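Local structure of RNA-dependent RNA Polymerase (Bombyx mori cytoplasmic polyhedrosis virus, 6TZ0) at residues Gln212-His224 with Arg770-Phe782. The protein catalyses RNA-directed RNA synthesis, transcribing the viral double-stranded genome into plus strands conservatively and probably also making the complementary minus strands. Residues are numbered along the deposited sequence; the frame is centred on the assembly and turned at random.
Sequences QVGTAIMSGILTH and RVRRPEGLKMLGF
Met-218 and Ser-219, at the C-terminal end of helix 206-218, lie against Arg-773, just ahead of helix 774-786, and Gly-776 in its first turn, the two short axes approaching to 9.0 Å with their directions 136° apart. The first helix finishes in a Schellman motif: Gly-220 turns the chain with positive phi, and the amides of Gly-220, Ile-221 and Leu-222 bond back into the last turn. That turn presents Ser-219 O to the loop that leads into the second helix, where it takes weak hydrogen bonds from Arg-773 N and, at 3.4 Å, from Arg-772 N. Arg-773 sends its side chain back over the same helix end. With CG anti to the backbone N (chi1 -175°) and a bend at chi3, its guanidinium lays one face over Gly-220 CA and brings NH2 to 2.9 Å from Ile-217 O. Arg-772 stays extended, passing CD by Gly-220 O, and its NH2 hydrogen-bonds to Ser-60 O. Gly-776 lets the helices close up, its CA donating a C-H...O contact to Met-218 O, while the bent Met-218 chain sets SD 3.7 Å from Gly-776 O. Leu-780 crosses Thr-215 at about a right angle, its CD2 meeting both OG1 and CG2; that hydroxyl is engaged with Cys-211 O and Trp-742 NE1. Trp-159 of helix 145-160 packs on Met-218 and Arg-773, at a buried junction between helices 206-218 and 774-786, whose facing segments lie 546 residues apart. Ser-219 turns OG back to Thr-215 O (2.7 Å), opposite its own N across the carbonyl plane, and Val-771 CG2 rests 3.6 Å from Ser-219 CB.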
loop_
_atom_site.group_PDB
_atom_site.type_symbol
_atom_site.label_atom_id
_atom_site.label_comp_id
_atom_site.label_asym_id
_atom_site.label_seq_id
_atom_site.Cartn_x
_atom_site.Cartn_y
_atom_site.Cartn_z
ATOM N N GLN A 212 3.038 -24.538 15.833
ATOM C CA GLN A 212 3.430 -23.319 16.535
ATOM C C GLN A 212 3.698 -23.578 18.015
ATOM O O GLN A 212 4.619 -22.989 18.594
ATOM C CB GLN A 212 2.357 -22.247 16.369
ATOM C CG GLN A 212 2.768 -20.903 16.923
ATOM C CD GLN A 212 3.927 -20.306 16.159
ATOM O OE1 GLN A 212 3.974 -20.368 14.933
ATOM N NE2 GLN A 212 4.875 -19.728 16.881
ATOM N N VAL A 213 2.916 -24.456 18.644
ATOM C CA VAL A 213 3.149 -24.758 20.055
ATOM C C VAL A 213 4.458 -25.525 20.229
ATOM O O VAL A 213 5.224 -25.272 21.169
ATOM C CB VAL A 213 1.936 -25.502 20.647
ATOM C CG1 VAL A 213 2.208 -25.990 22.049
ATOM C CG2 VAL A 213 0.752 -24.571 20.686
ATOM N N GLY A 214 4.780 -26.409 19.285
ATOM C CA GLY A 214 6.073 -27.068 19.324
ATOM C C GLY A 214 7.234 -26.136 19.043
ATOM O O GLY A 214 8.322 -26.311 19.601
ATOM N N THR A 215 7.022 -25.134 18.188
ATOM C CA THR A 215 8.036 -24.107 17.969
ATOM C C THR A 215 8.260 -23.278 19.228
ATOM O O THR A 215 9.397 -22.913 19.546
ATOM C CB THR A 215 7.615 -23.223 16.795
ATOM O OG1 THR A 215 7.438 -24.041 15.637
ATOM C CG2 THR A 215 8.661 -22.174 16.482
ATOM N N ALA A 216 7.189 -22.997 19.971
ATOM C CA ALA A 216 7.317 -22.259 21.222
ATOM C C ALA A 216 8.020 -23.072 22.301
ATOM O O ALA A 216 8.732 -22.500 23.131
ATOM C CB ALA A 216 5.942 -21.818 21.709
ATOM N N ILE A 217 7.822 -24.393 22.318
ATOM C CA ILE A 217 8.570 -25.235 23.250
ATOM C C ILE A 217 10.044 -25.286 22.864
ATOM O O ILE A 217 10.927 -25.185 23.726
ATOM C CB ILE A 217 7.961 -26.645 23.317
ATOM C CG1 ILE A 217 6.546 -26.601 23.860
ATOM C CG2 ILE A 217 8.768 -27.541 24.226
ATOM C CD1 ILE A 217 5.846 -27.905 23.674
ATOM N N MET A 218 10.335 -25.421 21.564
ATOM C CA MET A 218 11.717 -25.396 21.081
ATOM C C MET A 218 12.400 -24.060 21.348
ATOM O O MET A 218 13.624 -24.004 21.494
ATOM C CB MET A 218 11.742 -25.706 19.584
ATOM C CG MET A 218 11.534 -27.164 19.209
ATOM S SD MET A 218 13.007 -28.170 19.459
ATOM C CE MET A 218 12.622 -28.944 21.009
ATOM N N SER A 219 11.623 -22.987 21.428
ATOM C CA SER A 219 12.120 -21.654 21.715
ATOM C C SER A 219 12.497 -21.448 23.176
ATOM O O SER A 219 13.211 -20.493 23.483
ATOM C CB SER A 219 11.052 -20.644 21.318
ATOM O OG SER A 219 10.855 -20.659 19.917
ATOM N N GLY A 220 12.030 -22.298 24.078
ATOM C CA GLY A 220 12.198 -22.039 25.488
ATOM C C GLY A 220 11.164 -21.115 26.082
ATOM O O GLY A 220 11.302 -20.719 27.242
ATOM N N ILE A 221 10.135 -20.759 25.320
ATOM C CA ILE A 221 9.096 -19.863 25.811
ATOM C C ILE A 221 8.049 -20.636 26.603
ATOM O O ILE A 221 7.662 -20.239 27.707
ATOM C CB ILE A 221 8.477 -19.101 24.628
ATOM C CG1 ILE A 221 9.536 -18.206 23.988
ATOM C CG2 ILE A 221 7.267 -18.300 25.059
ATOM C CD1 ILE A 221 9.145 -17.666 22.658
ATOM N N LEU A 222 7.583 -21.753 26.064
ATOM C CA LEU A 222 6.615 -22.594 26.745
ATOM C C LEU A 222 7.283 -23.864 27.240
ATOM O O LEU A 222 8.137 -24.435 26.559
ATOM C CB LEU A 222 5.450 -22.959 25.829
ATOM C CG LEU A 222 4.497 -21.850 25.406
ATOM C CD1 LEU A 222 3.487 -22.411 24.436
ATOM C CD2 LEU A 222 3.802 -21.261 26.606
ATOM N N THR A 223 6.895 -24.296 28.431
ATOM C CA THR A 223 7.265 -25.610 28.925
ATOM C C THR A 223 6.202 -26.607 28.468
ATOM O O THR A 223 5.327 -26.282 27.663
ATOM C CB THR A 223 7.438 -25.574 30.440
ATOM O OG1 THR A 223 6.191 -25.251 31.063
ATOM C CG2 THR A 223 8.456 -24.524 30.818
ATOM N N HIS A 224 6.259 -27.840 28.967
ATOM C CA HIS A 224 5.283 -28.834 28.532
ATOM C C HIS A 224 3.928 -28.622 29.197
ATOM O O HIS A 224 2.882 -28.785 28.553
ATOM C CB HIS A 224 5.816 -30.239 28.797
ATOM C CG HIS A 224 6.998 -30.598 27.956
ATOM N ND1 HIS A 224 6.893 -30.905 26.618
ATOM C CD2 HIS A 224 8.314 -30.682 28.256
ATOM C CE1 HIS A 224 8.090 -31.173 26.132
ATOM N NE2 HIS A 224 8.971 -31.043 27.105
ATOM N N ARG A 770 14.408 -12.227 19.619
ATOM C CA ARG A 770 13.096 -12.253 20.245
ATOM C C ARG A 770 12.762 -13.621 20.824
ATOM O O ARG A 770 11.612 -13.883 21.177
ATOM C CB ARG A 770 12.040 -11.795 19.242
ATOM C CG ARG A 770 11.984 -12.589 17.973
ATOM C CD ARG A 770 11.014 -11.950 17.010
ATOM N NE ARG A 770 11.476 -10.668 16.491
ATOM C CZ ARG A 770 10.738 -9.870 15.727
ATOM N NH1 ARG A 770 9.506 -10.221 15.398
ATOM N NH2 ARG A 770 11.227 -8.725 15.283
ATOM N N VAL A 771 13.764 -14.481 20.959
ATOM C CA VAL A 771 13.590 -15.867 21.359
ATOM C C VAL A 771 14.381 -16.079 22.646
ATOM O O VAL A 771 15.247 -15.282 23.006
ATOM C CB VAL A 771 14.054 -16.821 20.236
ATOM C CG1 VAL A 771 15.564 -16.983 20.213
ATOM C CG2 VAL A 771 13.352 -18.116 20.262
ATOM N N ARG A 772 14.080 -17.167 23.343
ATOM C CA ARG A 772 14.682 -17.422 24.643
ATOM C C ARG A 772 15.709 -18.549 24.621
ATOM O O ARG A 772 16.654 -18.528 25.412
ATOM C CB ARG A 772 13.572 -17.721 25.657
ATOM C CG ARG A 772 13.999 -17.745 27.089
ATOM C CD ARG A 772 12.806 -17.858 28.000
ATOM N NE ARG A 772 13.224 -18.028 29.381
ATOM C CZ ARG A 772 12.390 -18.183 30.396
ATOM N NH1 ARG A 772 11.083 -18.191 30.185
ATOM N NH2 ARG A 772 12.861 -18.339 31.621
ATOM N N ARG A 773 15.566 -19.527 23.726
ATOM C CA ARG A 773 16.565 -20.579 23.546
ATOM C C ARG A 773 16.832 -20.748 22.054
ATOM O O ARG A 773 16.079 -21.446 21.358
ATOM C CB ARG A 773 16.124 -21.897 24.177
ATOM C CG ARG A 773 17.192 -22.967 24.122
ATOM C CD ARG A 773 16.822 -24.253 24.842
ATOM N NE ARG A 773 15.721 -24.981 24.218
ATOM C CZ ARG A 773 14.589 -25.296 24.834
ATOM N NH1 ARG A 773 14.404 -24.959 26.100
ATOM N NH2 ARG A 773 13.647 -25.966 24.191
ATOM N N PRO A 774 17.889 -20.122 21.527
ATOM C CA PRO A 774 18.154 -20.204 20.080
ATOM C C PRO A 774 18.687 -21.546 19.603
ATOM O O PRO A 774 18.629 -21.818 18.395
ATOM C CB PRO A 774 19.192 -19.096 19.857
ATOM C CG PRO A 774 19.025 -18.179 21.007
ATOM C CD PRO A 774 18.669 -19.048 22.161
ATOM N N GLU A 775 19.198 -22.394 20.497
ATOM C CA GLU A 775 19.780 -23.666 20.076
ATOM C C GLU A 775 18.703 -24.664 19.653
ATOM O O GLU A 775 18.867 -25.385 18.657
ATOM C CB GLU A 775 20.639 -24.229 21.209
ATOM C CG GLU A 775 21.322 -25.542 20.887
ATOM C CD GLU A 775 22.375 -25.416 19.804
ATOM O OE1 GLU A 775 22.982 -24.330 19.674
ATOM O OE2 GLU A 775 22.590 -26.405 19.074
ATOM N N GLY A 776 17.592 -24.714 20.392
ATOM C CA GLY A 776 16.465 -25.530 19.971
ATOM C C GLY A 776 15.835 -25.032 18.690
ATOM O O GLY A 776 15.329 -25.822 17.890
ATOM N N LEU A 777 15.894 -23.726 18.460
ATOM C CA LEU A 777 15.462 -23.163 17.190
ATOM C C LEU A 777 16.403 -23.563 16.056
ATOM O O LEU A 777 15.959 -23.762 14.917
ATOM C CB LEU A 777 15.347 -21.650 17.351
ATOM C CG LEU A 777 14.874 -20.709 16.258
ATOM C CD1 LEU A 777 14.001 -19.663 16.878
ATOM C CD2 LEU A 777 16.084 -20.033 15.710
ATOM N N LYS A 778 17.697 -23.726 16.355
ATOM C CA LYS A 778 18.618 -24.244 15.346
ATOM C C LYS A 778 18.306 -25.698 15.011
ATOM O O LYS A 778 18.355 -26.102 13.841
ATOM C CB LYS A 778 20.070 -24.101 15.808
ATOM C CG LYS A 778 21.081 -24.456 14.717
ATOM C CD LYS A 778 22.493 -23.996 15.051
ATOM C CE LYS A 778 23.227 -24.942 15.977
ATOM N NZ LYS A 778 23.666 -26.151 15.239
ATOM N N MET A 779 17.955 -26.493 16.023
ATOM C CA MET A 779 17.581 -27.883 15.767
ATOM C C MET A 779 16.275 -27.977 14.983
ATOM O O MET A 779 16.132 -28.834 14.100
ATOM C CB MET A 779 17.481 -28.653 17.081
ATOM C CG MET A 779 17.262 -30.137 16.897
ATOM S SD MET A 779 17.361 -31.057 18.429
ATOM C CE MET A 779 19.122 -30.989 18.709
ATOM N N LEU A 780 15.329 -27.081 15.271
ATOM C CA LEU A 780 14.057 -27.065 14.559
ATOM C C LEU A 780 14.243 -26.695 13.093
ATOM O O LEU A 780 13.630 -27.306 12.209
ATOM C CB LEU A 780 13.107 -26.089 15.243
ATOM C CG LEU A 780 11.692 -25.982 14.704
ATOM C CD1 LEU A 780 10.998 -27.310 14.843
ATOM C CD2 LEU A 780 10.964 -24.930 15.478
ATOM N N GLY A 781 15.100 -25.711 12.815
ATOM C CA GLY A 781 15.412 -25.384 11.434
ATOM C C GLY A 781 16.170 -26.478 10.706
ATOM O O GLY A 781 15.951 -26.693 9.507
ATOM N N PHE A 782 17.058 -27.189 11.413
ATOM C CA PHE A 782 17.738 -28.335 10.813
ATOM C C PHE A 782 16.759 -29.433 10.427
ATOM O O PHE A 782 16.877 -30.022 9.350
ATOM C CB PHE A 782 18.793 -28.894 11.764
ATOM C CG PHE A 782 19.389 -30.199 11.307
ATOM C CD1 PHE A 782 20.264 -30.246 10.239
ATOM C CD2 PHE A 782 19.076 -31.380 11.963
ATOM C CE1 PHE A 782 20.808 -31.449 9.827
ATOM C CE2 PHE A 782 19.614 -32.577 11.556
ATOM C CZ PHE A 782 20.482 -32.613 10.487
#